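Local coordinates for natterin-like protein (Lethenteron camtschaticum, PDB 6IUL) that is a lamprey immune cytotoxin that probably recognises glycans through a jacalin-like lectin domain and forms membrane pores through an aerolysin-type module, at residues Y156-M159 against H160-L163. Numbering follows the deposited sequence.
Sequences YPTM and HQIL
Ile162 holds its methyl CG2 anti to its own carbonyl carbon and beside its backbone N, and from there CG2 rests against Thr158 O at 3.5 Å. His160, with chi1 at 67°, tucks CG between its own backbone N and carbonyl carbon, which swings the imidazole back over the chain toward Pro157, while Gln161 runs its extended side chain alongside that ring. His160 and Gln161 sit in a single 3-10 turn that follows a type I beta turn, Tyr156 to Met159, in the loop joining strands 135-155 and 166-178 of the aerolysin-type pore-forming module. The beta turn is closed by Met159 N on Tyr156 O at 3.1 Å. Two residues further on, Gln161 N donates to Thr158 O, also at 3.1 Å and fairly straight (158° at the hydrogen), so this oxygen takes both the N-H and the Ile162 methyl. The bond from Ile162 N to Met159 O, at 3.4 Å, is weak.

Around the ring, Gln161 CG lies over one imidazole face, 3.1 Å above the plane and displaced toward the rim. Pro157 O approaches the ring edge, but too closely in the model for that spacing to be trusted. His160 and Gln161 are solvent-exposed. Toward the body of the module, Met159 and Ile162 make apolar contacts with Phe230 of strand 228-238, and Ile162 another with Leu275 of strand 260-285, which Thr158 also touches. Tyr156 is buried, its OH hydrogen-bonded to Trp200 NE1.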
ATOM      1  N   TYR A 156     -10.915 -16.181  13.378  1.00 36.14           N
ATOM      2  CA  TYR A 156     -12.118 -15.396  13.223  1.00 41.00           C
ATOM      3  C   TYR A 156     -13.238 -16.191  13.918  1.00 45.70           C
ATOM      4  O   TYR A 156     -13.933 -17.000  13.286  1.00 46.46           O
ATOM      5  CB  TYR A 156     -12.426 -15.171  11.736  1.00 39.90           C
ATOM      6  CG  TYR A 156     -11.260 -14.613  10.995  1.00 35.31           C
ATOM      7  CD1 TYR A 156     -11.064 -13.246  10.912  1.00 33.74           C
ATOM      8  CD2 TYR A 156     -10.348 -15.470  10.373  1.00 34.83           C
ATOM      9  CE1 TYR A 156      -9.979 -12.726  10.206  1.00 35.27           C
ATOM     10  CE2 TYR A 156      -9.258 -14.970   9.696  1.00 36.43           C
ATOM     11  CZ  TYR A 156      -9.068 -13.592   9.628  1.00 36.65           C
ATOM     12  OH  TYR A 156      -7.972 -13.103   8.955  1.00 35.65           O
ATOM     13  N   PRO A 157     -13.386 -15.985  15.233  1.00 47.25           N
ATOM     14  CA  PRO A 157     -14.217 -16.902  16.039  1.00 49.36           C
ATOM     15  C   PRO A 157     -15.745 -16.829  15.759  1.00 43.50           C
ATOM     16  O   PRO A 157     -16.462 -17.727  16.123  1.00 42.37           O
ATOM     17  CB  PRO A 157     -13.889 -16.495  17.491  1.00 49.45           C
ATOM     18  CG  PRO A 157     -13.339 -15.117  17.392  1.00 51.42           C
ATOM     19  CD  PRO A 157     -12.694 -14.970  16.045  1.00 46.02           C
ATOM     20  N   THR A 158     -16.223 -15.771  15.128  1.00 43.79           N
ATOM     21  CA  THR A 158     -17.649 -15.675  14.794  1.00 42.96           C
ATOM     22  C   THR A 158     -17.936 -15.958  13.314  1.00 48.28           C
ATOM     23  O   THR A 158     -19.071 -15.795  12.866  1.00 41.61           O
ATOM     24  CB  THR A 158     -18.227 -14.311  15.123  1.00 41.28           C
ATOM     25  OG1 THR A 158     -17.683 -13.326  14.246  1.00 40.35           O
ATOM     26  CG2 THR A 158     -17.970 -13.926  16.610  1.00 47.02           C
ATOM     27  N   MET A 159     -16.919 -16.398  12.573  1.00 48.79           N
ATOM     28  CA  MET A 159     -17.007 -16.498  11.129  1.00 53.25           C
ATOM     29  C   MET A 159     -18.106 -17.461  10.624  1.00 55.79           C
ATOM     30  O   MET A 159     -18.895 -17.096   9.751  1.00 43.88           O
ATOM     31  CB  MET A 159     -15.666 -16.937  10.544  1.00 53.11           C
ATOM     32  CG  MET A 159     -15.713 -16.975   9.015  1.00 51.43           C
ATOM     33  SD  MET A 159     -14.088 -16.981   8.240  1.00 51.69           S
ATOM     34  CE  MET A 159     -13.798 -18.724   7.985  1.00 56.78           C
ATOM     35  N   HIS A 160     -18.110 -18.666  11.183  1.00 57.83           N
ATOM     36  CA  HIS A 160     -19.123 -19.686  10.954  1.00 60.74           C
ATOM     37  C   HIS A 160     -20.584 -19.293  11.269  1.00 55.98           C
ATOM     38  O   HIS A 160     -21.467 -20.047  10.941  1.00 61.34           O
ATOM     39  CB  HIS A 160     -18.746 -20.914  11.810  1.00 65.96           C
ATOM     40  CG  HIS A 160     -18.843 -20.661  13.293  1.00 73.43           C
ATOM     41  ND1 HIS A 160     -17.939 -19.867  13.974  1.00 78.02           N
ATOM     42  CD2 HIS A 160     -19.772 -21.032  14.203  1.00 71.02           C
ATOM     43  CE1 HIS A 160     -18.288 -19.798  15.245  1.00 73.67           C
ATOM     44  NE2 HIS A 160     -19.394 -20.498  15.412  1.00 72.59           N
ATOM     45  N   GLN A 161     -20.837 -18.167  11.924  1.00 49.96           N
ATOM     46  CA  GLN A 161     -22.185 -17.797  12.328  1.00 54.44           C
ATOM     47  C   GLN A 161     -22.749 -16.651  11.529  1.00 55.41           C
ATOM     48  O   GLN A 161     -23.926 -16.326  11.688  1.00 53.96           O
ATOM     49  CB  GLN A 161     -22.236 -17.366  13.810  1.00 58.62           C
ATOM     50  CG  GLN A 161     -21.785 -18.420  14.809  1.00 61.02           C
ATOM     51  CD  GLN A 161     -21.615 -17.852  16.227  1.00 66.32           C
ATOM     52  OE1 GLN A 161     -21.454 -16.632  16.427  1.00 60.15           O
ATOM     53  NE2 GLN A 161     -21.637 -18.743  17.220  1.00 67.15           N
ATOM     54  N   ILE A 162     -21.941 -15.979  10.702  1.00 57.77           N
ATOM     55  CA  ILE A 162     -22.501 -14.896   9.931  1.00 59.94           C
ATOM     56  C   ILE A 162     -22.410 -15.189   8.428  1.00 59.70           C
ATOM     57  O   ILE A 162     -21.427 -15.766   7.934  1.00 52.54           O
ATOM     58  CB  ILE A 162     -21.946 -13.539  10.351  1.00 65.81           C
ATOM     59  CG1 ILE A 162     -20.761 -13.152   9.529  1.00 71.18           C
ATOM     60  CG2 ILE A 162     -21.558 -13.500  11.834  1.00 62.42           C
ATOM     61  CD1 ILE A 162     -20.649 -11.643   9.420  1.00 76.74           C
ATOM     62  N   LEU A 163     -23.481 -14.839   7.722  1.00 59.13           N
ATOM     63  CA  LEU A 163     -23.523 -15.092   6.288  1.00 61.37           C
ATOM     64  C   LEU A 163     -22.988 -13.905   5.512  1.00 48.60           C
ATOM     65  O   LEU A 163     -23.299 -12.759   5.860  1.00 45.93           O
ATOM     66  CB  LEU A 163     -24.924 -15.474   5.809  1.00 64.87           C
ATOM     67  CG  LEU A 163     -25.293 -16.955   6.057  1.00 73.52           C
ATOM     68  CD1 LEU A 163     -26.533 -17.262   5.208  1.00 71.90           C
ATOM     69  CD2 LEU A 163     -24.189 -18.015   5.803  1.00 75.67           C
TER